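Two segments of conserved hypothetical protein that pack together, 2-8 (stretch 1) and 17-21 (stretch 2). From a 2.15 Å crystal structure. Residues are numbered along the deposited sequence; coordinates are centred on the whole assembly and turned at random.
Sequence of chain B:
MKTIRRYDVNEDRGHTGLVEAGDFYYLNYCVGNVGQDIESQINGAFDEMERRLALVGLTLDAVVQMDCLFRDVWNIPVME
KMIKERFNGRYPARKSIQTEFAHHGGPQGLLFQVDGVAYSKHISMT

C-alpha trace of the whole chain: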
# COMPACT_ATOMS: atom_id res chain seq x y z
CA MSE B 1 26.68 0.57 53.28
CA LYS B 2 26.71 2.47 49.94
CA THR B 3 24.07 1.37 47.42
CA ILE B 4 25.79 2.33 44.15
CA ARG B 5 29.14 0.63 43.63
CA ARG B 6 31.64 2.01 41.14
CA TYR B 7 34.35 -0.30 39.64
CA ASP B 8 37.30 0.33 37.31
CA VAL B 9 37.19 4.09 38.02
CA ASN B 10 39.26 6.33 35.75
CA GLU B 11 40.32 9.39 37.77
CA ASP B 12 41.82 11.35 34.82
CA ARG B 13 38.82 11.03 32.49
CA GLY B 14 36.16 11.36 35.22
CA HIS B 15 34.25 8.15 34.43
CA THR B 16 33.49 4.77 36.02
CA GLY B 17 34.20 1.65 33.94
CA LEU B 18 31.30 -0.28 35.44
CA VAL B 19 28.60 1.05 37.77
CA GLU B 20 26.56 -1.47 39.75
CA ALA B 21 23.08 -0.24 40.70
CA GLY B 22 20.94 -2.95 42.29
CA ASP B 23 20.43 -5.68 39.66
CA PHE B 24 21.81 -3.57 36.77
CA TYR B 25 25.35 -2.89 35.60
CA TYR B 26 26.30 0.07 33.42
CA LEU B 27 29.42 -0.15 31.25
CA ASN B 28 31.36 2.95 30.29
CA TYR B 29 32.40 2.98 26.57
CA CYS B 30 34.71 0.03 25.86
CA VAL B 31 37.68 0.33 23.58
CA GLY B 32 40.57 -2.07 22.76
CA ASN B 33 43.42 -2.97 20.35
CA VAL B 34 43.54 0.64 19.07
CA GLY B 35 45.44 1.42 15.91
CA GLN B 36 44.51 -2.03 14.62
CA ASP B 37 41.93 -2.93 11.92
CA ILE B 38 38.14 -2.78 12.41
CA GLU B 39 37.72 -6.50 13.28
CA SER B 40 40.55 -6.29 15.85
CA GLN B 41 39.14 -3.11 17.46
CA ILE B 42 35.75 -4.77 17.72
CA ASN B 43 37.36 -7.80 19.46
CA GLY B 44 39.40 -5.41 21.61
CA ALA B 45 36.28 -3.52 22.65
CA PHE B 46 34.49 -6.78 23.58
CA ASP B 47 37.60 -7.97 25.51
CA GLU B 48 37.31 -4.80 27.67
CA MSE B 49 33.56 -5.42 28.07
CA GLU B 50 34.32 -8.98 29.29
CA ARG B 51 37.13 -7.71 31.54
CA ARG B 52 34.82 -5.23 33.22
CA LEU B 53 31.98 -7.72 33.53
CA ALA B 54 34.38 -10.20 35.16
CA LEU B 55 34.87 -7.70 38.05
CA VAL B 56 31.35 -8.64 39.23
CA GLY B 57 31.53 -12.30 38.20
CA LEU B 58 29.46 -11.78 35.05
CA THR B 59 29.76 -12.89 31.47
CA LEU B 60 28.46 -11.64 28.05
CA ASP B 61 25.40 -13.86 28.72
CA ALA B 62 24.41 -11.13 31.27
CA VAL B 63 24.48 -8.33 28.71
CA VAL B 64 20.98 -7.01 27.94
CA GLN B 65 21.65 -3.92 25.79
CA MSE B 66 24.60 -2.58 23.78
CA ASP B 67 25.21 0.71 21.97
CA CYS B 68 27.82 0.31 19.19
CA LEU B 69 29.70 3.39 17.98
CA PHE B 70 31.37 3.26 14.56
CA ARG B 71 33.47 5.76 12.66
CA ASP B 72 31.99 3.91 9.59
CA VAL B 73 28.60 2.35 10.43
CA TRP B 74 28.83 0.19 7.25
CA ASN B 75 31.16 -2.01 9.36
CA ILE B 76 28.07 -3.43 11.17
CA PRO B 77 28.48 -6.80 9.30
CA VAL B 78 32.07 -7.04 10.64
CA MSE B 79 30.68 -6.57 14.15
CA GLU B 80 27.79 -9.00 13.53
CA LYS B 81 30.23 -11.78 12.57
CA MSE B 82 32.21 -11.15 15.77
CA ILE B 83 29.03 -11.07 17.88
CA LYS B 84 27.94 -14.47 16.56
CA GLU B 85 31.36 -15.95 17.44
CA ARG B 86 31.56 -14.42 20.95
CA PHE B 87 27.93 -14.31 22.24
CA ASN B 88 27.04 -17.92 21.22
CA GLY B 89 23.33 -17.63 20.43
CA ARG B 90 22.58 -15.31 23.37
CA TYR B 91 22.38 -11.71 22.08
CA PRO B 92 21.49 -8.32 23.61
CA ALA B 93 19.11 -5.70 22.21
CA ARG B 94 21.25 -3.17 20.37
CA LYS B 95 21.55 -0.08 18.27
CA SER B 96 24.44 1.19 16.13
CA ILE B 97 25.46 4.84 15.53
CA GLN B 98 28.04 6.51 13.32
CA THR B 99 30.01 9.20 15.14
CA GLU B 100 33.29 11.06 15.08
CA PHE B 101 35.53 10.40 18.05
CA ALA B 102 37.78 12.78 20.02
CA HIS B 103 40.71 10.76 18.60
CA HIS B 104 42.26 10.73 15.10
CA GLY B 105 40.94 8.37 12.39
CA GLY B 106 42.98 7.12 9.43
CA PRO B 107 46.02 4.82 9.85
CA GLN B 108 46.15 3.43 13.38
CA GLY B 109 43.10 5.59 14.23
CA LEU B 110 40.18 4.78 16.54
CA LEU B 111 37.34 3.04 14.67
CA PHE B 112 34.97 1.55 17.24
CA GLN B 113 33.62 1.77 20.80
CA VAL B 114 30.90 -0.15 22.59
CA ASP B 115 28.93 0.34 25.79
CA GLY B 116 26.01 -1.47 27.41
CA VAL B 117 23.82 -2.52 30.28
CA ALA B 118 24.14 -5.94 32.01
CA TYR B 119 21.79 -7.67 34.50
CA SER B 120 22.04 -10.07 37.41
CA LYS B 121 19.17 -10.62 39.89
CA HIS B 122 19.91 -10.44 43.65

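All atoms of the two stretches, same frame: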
# COMPACT_ATOMS: atom_id res chain seq x y z
N LYS B 2 27.06 1.69 51.14
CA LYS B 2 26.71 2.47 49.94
C LYS B 2 25.90 1.59 49.00
O LYS B 2 26.16 0.39 48.90
CB LYS B 2 27.98 3.04 49.25
CG LYS B 2 28.87 2.01 48.52
CD LYS B 2 30.23 2.61 48.09
CE LYS B 2 31.38 2.25 49.05
NZ LYS B 2 31.09 2.56 50.49
N THR B 3 24.89 2.16 48.34
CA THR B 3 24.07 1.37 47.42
C THR B 3 24.75 1.24 46.05
O THR B 3 24.96 0.13 45.56
CB THR B 3 22.63 1.91 47.32
OG1 THR B 3 22.66 3.32 47.11
CG2 THR B 3 21.83 1.59 48.60
N ILE B 4 25.13 2.35 45.44
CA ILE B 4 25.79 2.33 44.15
C ILE B 4 27.28 1.98 44.32
O ILE B 4 27.98 2.61 45.10
CB ILE B 4 25.63 3.68 43.41
CG1 ILE B 4 24.15 3.98 43.17
CG2 ILE B 4 26.42 3.67 42.09
CD1 ILE B 4 23.86 5.43 42.84
N ARG B 5 27.73 0.96 43.61
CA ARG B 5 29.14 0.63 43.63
C ARG B 5 29.76 0.97 42.29
O ARG B 5 29.17 0.68 41.24
CB ARG B 5 29.34 -0.84 43.96
CG ARG B 5 28.68 -1.27 45.26
CD ARG B 5 28.51 -2.78 45.27
NE ARG B 5 28.61 -3.35 46.61
CZ ARG B 5 29.75 -3.51 47.29
NH1 ARG B 5 30.92 -3.15 46.76
NH2 ARG B 5 29.71 -4.03 48.50
N ARG B 6 30.94 1.57 42.33
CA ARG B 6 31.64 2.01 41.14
C ARG B 6 32.98 1.25 40.98
O ARG B 6 33.82 1.30 41.88
CB ARG B 6 31.85 3.53 41.20
CG ARG B 6 30.52 4.32 41.19
CD ARG B 6 30.69 5.77 41.62
NE ARG B 6 29.52 6.58 41.25
CZ ARG B 6 28.48 6.82 42.05
NH1 ARG B 6 27.48 7.57 41.60
NH2 ARG B 6 28.44 6.33 43.29
N TYR B 7 33.16 0.54 39.87
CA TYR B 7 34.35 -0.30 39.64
C TYR B 7 35.16 0.22 38.47
O TYR B 7 34.61 0.89 37.61
CB TYR B 7 33.94 -1.73 39.30
CG TYR B 7 33.13 -2.45 40.35
CD1 TYR B 7 33.72 -3.39 41.19
CD2 TYR B 7 31.76 -2.22 40.47
CE1 TYR B 7 32.96 -4.08 42.15
CE2 TYR B 7 31.00 -2.89 41.42
CZ TYR B 7 31.60 -3.81 42.26
OH TYR B 7 30.84 -4.47 43.19
N ASP B 8 36.46 -0.09 38.43
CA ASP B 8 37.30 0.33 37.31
C ASP B 8 37.20 1.84 37.04
O ASP B 8 36.98 2.28 35.89
CB ASP B 8 36.90 -0.47 36.06
CG ASP B 8 37.93 -0.38 34.95
OD1 ASP B 8 39.13 -0.19 35.28
OD2 ASP B 8 37.54 -0.51 33.76
N GLY B 17 34.21 2.70 34.96
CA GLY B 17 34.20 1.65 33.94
C GLY B 17 32.94 0.80 34.01
O GLY B 17 32.37 0.44 32.99
N LEU B 18 32.51 0.49 35.23
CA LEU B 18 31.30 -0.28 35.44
C LEU B 18 30.63 0.20 36.73
O LEU B 18 31.25 0.18 37.81
CB LEU B 18 31.63 -1.77 35.58
CG LEU B 18 30.41 -2.64 35.88
CD1 LEU B 18 29.61 -2.87 34.61
CD2 LEU B 18 30.78 -3.96 36.51
N VAL B 19 29.36 0.60 36.62
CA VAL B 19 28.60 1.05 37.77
C VAL B 19 27.57 -0.02 38.06
O VAL B 19 26.85 -0.44 37.16
CB VAL B 19 27.88 2.37 37.51
CG1 VAL B 19 27.07 2.79 38.75
CG2 VAL B 19 28.85 3.46 37.13
N GLU B 20 27.55 -0.50 39.31
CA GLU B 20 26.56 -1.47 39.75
C GLU B 20 25.48 -0.70 40.51
O GLU B 20 25.80 0.06 41.43
CB GLU B 20 27.22 -2.51 40.66
CG GLU B 20 26.26 -3.52 41.32
CD GLU B 20 26.91 -4.24 42.52
OE1 GLU B 20 28.12 -4.53 42.50
OE2 GLU B 20 26.18 -4.50 43.51
N ALA B 21 24.22 -0.92 40.13
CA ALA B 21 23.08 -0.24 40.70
C ALA B 21 22.01 -1.29 40.86
O ALA B 21 21.30 -1.61 39.92
CB ALA B 21 22.60 0.88 39.75

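Within stretches 2-8 and 17-21, strands 5-7 and 18-21 run antiparallel, their N-to-C directions 161° apart and their axes 4.8 Å apart at closest approach. The register pairs Arg5 with Glu20, Arg6 with Val19 and Tyr7 with Leu18. Arg5 and Glu20 form a hydrogen-bonded pair, each residue giving its amide to the other's carbonyl: Arg5 N to Glu20 O, 3.0 Å, and Glu20 N to Arg5 O, 2.8 Å. Two residues along, Tyr7 N bonds to Leu18 O at 2.8 Å and Leu18 N to Tyr7 O at 3.2 Å. Between these two pairs lies the non-hydrogen-bonded pair Arg6-Val19, whose CA atoms are 4.6 Å apart, closer than the CA atoms of the flanking hydrogen-bonded pairs. Val19 CA makes a CA-H...O contact with Arg5 O (3.5 Å), as Ile4 CA does with Glu20 O (3.5 Å). Where the chain turns its corners, Gly17 N donates to Asp8 O at 3.0 Å. Gly17 has no side chain; an ideal CB there would clash with Asp8 OD2 at 2.5 Å.

Side chains of Arg5, Tyr7, Leu18 and Glu20 share one face. Glu20, extended with chi1 and chi2 both t, brings its carboxylate close to the first stretch and accepts a hydrogen bond from Tyr7 OH on OE1 at 2.8 Å, the carboxylate oxygen lying at the edge of the ring, near its plane. Arg5 flanks the same carboxylate: its CD is 3.3 Å from Glu20 OE1, but Arg5 NE stays 4.1 Å from Glu20 OE2, so the opposite charges are near without forming a salt bridge. Tyr7 CB and Leu18 CB, 4.4 Å apart, add an apolar contact. On the other face, Arg6 CG lies 4.5 Å from Val19 CG2, while its guanidinium is hydrogen-bonded elsewhere in the structure. Val19 CG1 also packs against Ile4 CG2 at 3.5 Å.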